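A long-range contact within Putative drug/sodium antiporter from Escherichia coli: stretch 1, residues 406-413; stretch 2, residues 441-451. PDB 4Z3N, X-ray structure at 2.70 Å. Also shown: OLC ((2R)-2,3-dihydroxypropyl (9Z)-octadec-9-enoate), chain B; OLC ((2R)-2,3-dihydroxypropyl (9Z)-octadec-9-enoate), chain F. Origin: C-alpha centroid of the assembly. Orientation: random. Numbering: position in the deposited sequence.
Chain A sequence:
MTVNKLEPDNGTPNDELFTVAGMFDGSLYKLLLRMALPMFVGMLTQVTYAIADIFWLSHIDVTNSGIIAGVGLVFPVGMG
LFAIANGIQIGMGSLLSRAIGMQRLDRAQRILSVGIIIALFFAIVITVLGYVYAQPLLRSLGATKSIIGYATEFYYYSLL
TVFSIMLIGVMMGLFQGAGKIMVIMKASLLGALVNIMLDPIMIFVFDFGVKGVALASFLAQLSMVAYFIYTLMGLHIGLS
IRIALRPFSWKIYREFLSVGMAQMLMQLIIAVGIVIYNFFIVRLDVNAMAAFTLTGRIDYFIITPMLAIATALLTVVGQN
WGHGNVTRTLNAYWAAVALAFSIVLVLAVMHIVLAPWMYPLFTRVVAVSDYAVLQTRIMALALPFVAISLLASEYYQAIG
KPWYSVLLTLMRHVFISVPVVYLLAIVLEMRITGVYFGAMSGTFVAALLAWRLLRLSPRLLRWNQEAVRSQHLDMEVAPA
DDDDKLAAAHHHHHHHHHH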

ATOM      1  N   VAL A 406       6.696 -13.023  -0.744  1.00 26.59           N
ATOM      2  CA  VAL A 406       6.204 -13.186  -2.109  1.00 27.84           C
ATOM      3  C   VAL A 406       5.427 -14.490  -2.270  1.00 26.63           C
ATOM      4  O   VAL A 406       4.391 -14.521  -2.922  1.00 27.12           O
ATOM      5  CB  VAL A 406       7.357 -13.127  -3.119  1.00 30.89           C
ATOM      6  CG1 VAL A 406       6.857 -13.403  -4.546  1.00 27.21           C
ATOM      7  CG2 VAL A 406       8.049 -11.774  -3.025  1.00 27.56           C
ATOM      8  N   LEU A 407       5.911 -15.552  -1.639  1.00 27.12           N
ATOM      9  CA  LEU A 407       5.201 -16.826  -1.614  1.00 25.87           C
ATOM     10  C   LEU A 407       3.748 -16.693  -1.140  1.00 27.74           C
ATOM     11  O   LEU A 407       2.849 -17.310  -1.703  1.00 29.73           O
ATOM     12  CB  LEU A 407       5.936 -17.825  -0.726  1.00 24.53           C
ATOM     13  CG  LEU A 407       5.172 -19.137  -0.540  1.00 29.17           C
ATOM     14  CD1 LEU A 407       4.870 -19.827  -1.898  1.00 22.29           C
ATOM     15  CD2 LEU A 407       5.900 -20.079   0.449  1.00 25.27           C
ATOM     16  N   LEU A 408       3.517 -15.885  -0.110  1.00 26.85           N
ATOM     17  CA  LEU A 408       2.180 -15.744   0.450  1.00 25.59           C
ATOM     18  C   LEU A 408       1.308 -14.857  -0.432  1.00 26.80           C
ATOM     19  O   LEU A 408       0.107 -15.071  -0.562  1.00 27.86           O
ATOM     20  CB  LEU A 408       2.255 -15.193   1.874  1.00 27.18           C
ATOM     21  CG  LEU A 408       2.740 -16.215   2.913  1.00 25.34           C
ATOM     22  CD1 LEU A 408       3.172 -15.537   4.213  1.00 25.97           C
ATOM     23  CD2 LEU A 408       1.671 -17.265   3.169  1.00 22.69           C
ATOM     24  N   THR A 409       1.917 -13.866  -1.060  1.00 28.09           N
ATOM     25  CA  THR A 409       1.173 -13.002  -1.959  1.00 26.54           C
ATOM     26  C   THR A 409       0.781 -13.754  -3.244  1.00 28.72           C
ATOM     27  O   THR A 409      -0.293 -13.536  -3.804  1.00 29.96           O
ATOM     28  CB  THR A 409       1.982 -11.758  -2.291  1.00 24.02           C
ATOM     29  OG1 THR A 409       2.333 -11.107  -1.066  1.00 28.15           O
ATOM     30  CG2 THR A 409       1.166 -10.802  -3.136  1.00 25.61           C
ATOM     31  N   LEU A 410       1.652 -14.644  -3.700  1.00 29.32           N
ATOM     32  CA  LEU A 410       1.382 -15.441  -4.888  1.00 27.42           C
ATOM     33  C   LEU A 410       0.298 -16.450  -4.609  1.00 28.53           C
ATOM     34  O   LEU A 410      -0.553 -16.732  -5.450  1.00 29.83           O
ATOM     35  CB  LEU A 410       2.642 -16.160  -5.350  1.00 26.56           C
ATOM     36  CG  LEU A 410       3.667 -15.284  -6.052  1.00 27.80           C
ATOM     37  CD1 LEU A 410       4.911 -16.101  -6.353  1.00 24.38           C
ATOM     38  CD2 LEU A 410       3.054 -14.714  -7.315  1.00 22.77           C
ATOM     39  N   MET A 411       0.362 -17.006  -3.411  1.00 32.18           N
ATOM     40  CA  MET A 411      -0.601 -17.985  -2.955  1.00 29.44           C
ATOM     41  C   MET A 411      -1.968 -17.342  -2.818  1.00 29.10           C
ATOM     42  O   MET A 411      -2.980 -18.001  -3.011  1.00 33.48           O
ATOM     43  CB  MET A 411      -0.154 -18.589  -1.625  1.00 29.39           C
ATOM     44  CG  MET A 411      -0.925 -19.838  -1.210  1.00 42.01           C
ATOM     45  SD  MET A 411      -0.483 -21.284  -2.197  1.00 52.38           S
ATOM     46  CE  MET A 411       0.958 -20.631  -3.042  1.00 31.53           C
ATOM     47  N   ARG A 412      -2.003 -16.059  -2.465  1.00 30.20           N
ATOM     48  CA  ARG A 412      -3.286 -15.366  -2.306  1.00 30.73           C
ATOM     49  C   ARG A 412      -3.899 -14.883  -3.626  1.00 28.85           C
ATOM     50  O   ARG A 412      -5.085 -15.066  -3.849  1.00 32.10           O
ATOM     51  CB  ARG A 412      -3.160 -14.182  -1.331  1.00 25.93           C
ATOM     52  CG  ARG A 412      -4.514 -13.709  -0.809  1.00 27.44           C
ATOM     53  CD  ARG A 412      -4.462 -12.576   0.222  1.00 30.35           C
ATOM     54  NE  ARG A 412      -3.711 -11.400  -0.220  1.00 32.37           N
ATOM     55  CZ  ARG A 412      -2.537 -11.021   0.290  1.00 29.80           C
ATOM     56  NH1 ARG A 412      -1.986 -11.725   1.268  1.00 23.99           N
ATOM     57  NH2 ARG A 412      -1.913  -9.937  -0.181  1.00 26.23           N
ATOM     58  N   HIS A 413      -3.111 -14.235  -4.478  1.00 32.18           N
ATOM     59  CA  HIS A 413      -3.653 -13.656  -5.715  1.00 33.24           C
ATOM     60  C   HIS A 413      -3.528 -14.455  -7.023  1.00 37.78           C
ATOM     61  O   HIS A 413      -4.159 -14.089  -8.000  1.00 38.97           O
ATOM     62  CB  HIS A 413      -3.027 -12.277  -5.939  1.00 32.98           C
ATOM     63  CG  HIS A 413      -3.431 -11.264  -4.914  1.00 33.81           C
ATOM     64  ND1 HIS A 413      -2.672 -10.986  -3.799  1.00 36.35           N
ATOM     65  CD2 HIS A 413      -4.540 -10.494  -4.812  1.00 39.44           C
ATOM     66  CE1 HIS A 413      -3.284 -10.073  -3.065  1.00 36.05           C
ATOM     67  NE2 HIS A 413      -4.420  -9.760  -3.658  1.00 37.19           N
ATOM     68  N   SER A 441     -10.875 -17.931  -2.790  1.00 30.48           N
ATOM     69  CA  SER A 441     -10.309 -19.200  -2.334  1.00 32.50           C
ATOM     70  C   SER A 441      -8.791 -19.136  -2.081  1.00 27.60           C
ATOM     71  O   SER A 441      -8.276 -19.896  -1.293  1.00 29.37           O
ATOM     72  CB  SER A 441     -10.631 -20.324  -3.345  1.00 28.30           C
ATOM     73  OG  SER A 441      -9.904 -20.156  -4.551  1.00 28.23           O
ATOM     74  N   GLY A 442      -8.087 -18.239  -2.758  1.00 30.37           N
ATOM     75  CA  GLY A 442      -6.683 -18.004  -2.483  1.00 29.67           C
ATOM     76  C   GLY A 442      -6.427 -17.414  -1.105  1.00 31.18           C
ATOM     77  O   GLY A 442      -5.405 -17.697  -0.487  1.00 30.29           O
ATOM     78  N   THR A 443      -7.360 -16.592  -0.624  1.00 33.16           N
ATOM     79  CA  THR A 443      -7.258 -15.979   0.698  1.00 26.96           C
ATOM     80  C   THR A 443      -7.351 -17.023   1.793  1.00 25.05           C
ATOM     81  O   THR A 443      -6.794 -16.869   2.884  1.00 29.21           O
ATOM     82  CB  THR A 443      -8.372 -14.891   0.910  1.00 28.08           C
ATOM     83  OG1 THR A 443      -8.004 -13.695   0.213  1.00 29.04           O
ATOM     84  CG2 THR A 443      -8.565 -14.553   2.395  1.00 20.71           C
ATOM     85  N   PHE A 444      -8.086 -18.089   1.525  1.00 28.43           N
ATOM     86  CA  PHE A 444      -8.242 -19.079   2.577  1.00 29.65           C
ATOM     87  C   PHE A 444      -7.027 -20.000   2.645  1.00 26.51           C
ATOM     88  O   PHE A 444      -6.455 -20.172   3.714  1.00 26.23           O
ATOM     89  CB  PHE A 444      -9.573 -19.816   2.406  1.00 27.68           C
ATOM     90  CG  PHE A 444     -10.757 -18.927   2.699  1.00 32.44           C
ATOM     91  CD1 PHE A 444     -11.018 -18.503   4.004  1.00 29.85           C
ATOM     92  CD2 PHE A 444     -11.560 -18.447   1.675  1.00 32.08           C
ATOM     93  CE1 PHE A 444     -12.085 -17.649   4.279  1.00 29.58           C
ATOM     94  CE2 PHE A 444     -12.627 -17.593   1.944  1.00 29.45           C
ATOM     95  CZ  PHE A 444     -12.888 -17.199   3.248  1.00 30.00           C
ATOM     96  N   VAL A 445      -6.590 -20.515   1.501  1.00 25.91           N
ATOM     97  CA  VAL A 445      -5.379 -21.320   1.420  1.00 27.10           C
ATOM     98  C   VAL A 445      -4.165 -20.581   2.029  1.00 28.79           C
ATOM     99  O   VAL A 445      -3.442 -21.121   2.870  1.00 26.47           O
ATOM    100  CB  VAL A 445      -5.104 -21.707  -0.056  1.00 27.99           C
ATOM    101  CG1 VAL A 445      -3.899 -22.636  -0.180  1.00 25.76           C
ATOM    102  CG2 VAL A 445      -6.313 -22.384  -0.633  1.00 25.64           C
ATOM    103  N   ALA A 446      -3.970 -19.338   1.603  1.00 27.89           N
ATOM    104  CA  ALA A 446      -2.906 -18.485   2.105  1.00 27.12           C
ATOM    105  C   ALA A 446      -3.004 -18.223   3.620  1.00 26.90           C
ATOM    106  O   ALA A 446      -1.992 -18.019   4.292  1.00 26.19           O
ATOM    107  CB  ALA A 446      -2.907 -17.161   1.333  1.00 25.99           C
ATOM    108  N   ALA A 447      -4.218 -18.226   4.163  1.00 30.06           N
ATOM    109  CA  ALA A 447      -4.401 -18.034   5.604  1.00 27.71           C
ATOM    110  C   ALA A 447      -3.979 -19.311   6.309  1.00 28.10           C
ATOM    111  O   ALA A 447      -3.353 -19.287   7.355  1.00 30.50           O
ATOM    112  CB  ALA A 447      -5.830 -17.687   5.925  1.00 27.36           C
ATOM    113  N   LEU A 448      -4.310 -20.431   5.694  1.00 27.59           N
ATOM    114  CA  LEU A 448      -3.824 -21.714   6.140  1.00 29.76           C
ATOM    115  C   LEU A 448      -2.294 -21.787   6.140  1.00 29.49           C
ATOM    116  O   LEU A 448      -1.693 -22.319   7.083  1.00 30.77           O
ATOM    117  CB  LEU A 448      -4.404 -22.824   5.262  1.00 32.24           C
ATOM    118  CG  LEU A 448      -5.489 -23.682   5.915  1.00 38.28           C
ATOM    119  CD1 LEU A 448      -5.989 -24.767   4.946  1.00 33.99           C
ATOM    120  CD2 LEU A 448      -4.972 -24.288   7.212  1.00 34.05           C
ATOM    121  N   LEU A 449      -1.673 -21.279   5.078  1.00 25.94           N
ATOM    122  CA  LEU A 449      -0.215 -21.310   4.974  1.00 28.48           C
ATOM    123  C   LEU A 449       0.401 -20.476   6.078  1.00 30.74           C
ATOM    124  O   LEU A 449       1.231 -20.973   6.827  1.00 29.82           O
ATOM    125  CB  LEU A 449       0.272 -20.819   3.607  1.00 31.02           C
ATOM    126  CG  LEU A 449       1.776 -20.985   3.299  1.00 32.72           C
ATOM    127  CD1 LEU A 449       2.294 -22.390   3.606  1.00 22.58           C
ATOM    128  CD2 LEU A 449       2.067 -20.635   1.841  1.00 32.82           C
ATOM    129  N   ALA A 450      -0.034 -19.222   6.196  1.00 29.73           N
ATOM    130  CA  ALA A 450       0.450 -18.335   7.252  1.00 29.80           C
ATOM    131  C   ALA A 450       0.408 -18.980   8.635  1.00 28.28           C
ATOM    132  O   ALA A 450       1.416 -18.988   9.334  1.00 29.53           O
ATOM    133  CB  ALA A 450      -0.361 -17.026   7.263  1.00 28.27           C
ATOM    134  N   TRP A 451      -0.757 -19.504   9.015  1.00 26.74           N
ATOM    135  CA  TRP A 451      -0.956 -20.213  10.283  1.00 30.92           C
ATOM    136  C   TRP A 451       0.066 -21.352  10.533  1.00 37.47           C
ATOM    137  O   TRP A 451       0.529 -21.548  11.663  1.00 39.02           O
ATOM    138  CB  TRP A 451      -2.382 -20.767  10.330  1.00 33.11           C
ATOM    139  CG  TRP A 451      -2.743 -21.539  11.579  1.00 44.75           C
ATOM    140  CD1 TRP A 451      -2.230 -21.364  12.830  1.00 47.86           C
ATOM    141  CD2 TRP A 451      -3.696 -22.613  11.687  1.00 52.96           C
ATOM    142  NE1 TRP A 451      -2.794 -22.262  13.709  1.00 49.09           N
ATOM    143  CE2 TRP A 451      -3.697 -23.037  13.035  1.00 55.14           C
ATOM    144  CE3 TRP A 451      -4.546 -23.255  10.774  1.00 52.17           C
ATOM    145  CZ2 TRP A 451      -4.515 -24.072  13.495  1.00 66.16           C
ATOM    146  CZ3 TRP A 451      -5.362 -24.284  11.234  1.00 58.54           C
ATOM    147  CH2 TRP A 451      -5.340 -24.680  12.584  1.00 67.38           C
TER
HETATM  148  C18 OLC B 501      -4.109  -6.545  -0.628  1.00 31.73           C
HETATM  149  C10 OLC B 501     -11.859 -10.686  -0.969  1.00 35.79           C
HETATM  150  C9  OLC B 501     -12.037  -9.411  -1.370  1.00 46.91           C
HETATM  151  C17 OLC B 501      -5.554  -7.004  -0.621  1.00 34.66           C
HETATM  152  C11 OLC B 501     -10.659 -11.491  -1.431  1.00 43.43           C
HETATM  153  C8  OLC B 501     -13.443  -8.910  -1.661  1.00 47.11           C
HETATM  154  C24 OLC B 501      -8.683 -13.384  -8.042  1.00 47.34           C
HETATM  155  C16 OLC B 501      -5.622  -8.424  -1.137  1.00 36.84           C
HETATM  156  C12 OLC B 501      -9.746 -10.694  -2.352  1.00 49.80           C
HETATM  157  C7  OLC B 501     -13.460  -7.433  -2.013  1.00 44.03           C
HETATM  158  C15 OLC B 501      -7.046  -8.958  -1.038  1.00 39.07           C
HETATM  159  C13 OLC B 501      -8.285 -10.955  -1.984  1.00 45.87           C
HETATM  160  C6  OLC B 501     -12.995  -7.212  -3.439  1.00 43.76           C
HETATM  161  C14 OLC B 501      -7.375  -9.776  -2.280  1.00 45.13           C
HETATM  162  C5  OLC B 501     -13.675  -8.180  -4.385  1.00 37.86           C
HETATM  163  C4  OLC B 501     -12.855  -8.314  -5.660  1.00 41.27           C
HETATM  164  C3  OLC B 501     -11.398  -8.570  -5.328  1.00 49.31           C
HETATM  165  C2  OLC B 501     -10.638  -9.129  -6.516  1.00 41.76           C
HETATM  166  C21 OLC B 501      -8.323 -12.049  -5.968  1.00 48.14           C
HETATM  167  C1  OLC B 501      -9.473  -9.983  -6.033  1.00 53.05           C
HETATM  168  C22 OLC B 501      -7.718 -13.072  -6.913  1.00 51.99           C
HETATM  169  O19 OLC B 501      -8.904  -9.752  -4.975  1.00 60.14           O
HETATM  170  O25 OLC B 501      -7.971 -13.450  -9.261  1.00 43.36           O
HETATM  171  O23 OLC B 501      -6.517 -12.563  -7.462  1.00 53.79           O
HETATM  172  O20 OLC B 501      -9.126 -11.155  -6.720  1.00 52.09           O
HETATM  173  C18 OLC F 505      -9.723 -21.172   6.908  1.00 34.93           C
HETATM  174  C10 OLC F 505      -5.380 -20.040  15.282  1.00 46.52           C
HETATM  175  C9  OLC F 505      -4.829 -19.580  16.427  1.00 41.69           C
HETATM  176  C17 OLC F 505      -8.319 -20.931   7.440  1.00 35.50           C
HETATM  177  C11 OLC F 505      -5.655 -19.105  14.116  1.00 44.34           C
HETATM  178  C8  OLC F 505      -3.316 -19.466  16.529  1.00 40.81           C
HETATM  179  C16 OLC F 505      -8.371 -20.359   8.846  1.00 40.44           C
HETATM  180  C12 OLC F 505      -5.564 -19.866  12.809  1.00 50.79           C
HETATM  181  C7  OLC F 505      -2.856 -19.286  17.965  1.00 35.03           C
HETATM  182  C15 OLC F 505      -6.998 -19.945   9.359  1.00 34.75           C
HETATM  183  C13 OLC F 505      -6.567 -19.355  11.781  1.00 52.10           C
HETATM  184  C6  OLC F 505      -1.506 -19.939  18.134  1.00 37.46           C
HETATM  185  C14 OLC F 505      -6.800 -20.461  10.767  1.00 48.89           C

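What brings the two helices so close? They run roughly antiparallel, with 148° between their N-to-C directions, and their axes approach to 7.5 Å; the nearest CA pair is Arg412 CA and Gly442 CA, 4.3 Å apart. Glycine suits this point because an ideal CB would point toward stretch 1 and sit 2.3 Å from Arg412 O, a clash. No hydrogen bond crosses; packing does the work, burying 420 Å².

How do the leucines meet? Leu449 points toward stretch 1, and its t, p rotamer (chi1 -172°, chi2 49°) puts Leu449 CD2 3.6 Å from Leu408 CD2 and 4.1 Å from Leu407 CD2. Leu407 and Leu408 leave their backbone sideways, but t, p and m, t rotamers respectively bring their ends nearer.

Why does Met411 fit the middle? It points toward stretch 2, with chi1 t and chi2 p; Met411 CG lies 4.2 Å from Ala446 CB, while Met411 SD reaches Val445 CG1, also at 4.2 Å. The small Ala446 leaves room for Met411 CG; chi3 of Met411, at 11°, lies between wells.

What does Arg412 contribute without a salt bridge across the contact? Its aliphatic part packs here: Arg412 CB is 4.0 Å from Ala446 CB, and Arg412 CG is 3.6 Å from Thr443 OG1. Chi1 and chi2 are both t, and chi3 p then turns the guanidinium away from Thr443 OG1; Arg412 NE lies 3.7 Å from C16 of the chain B lipid.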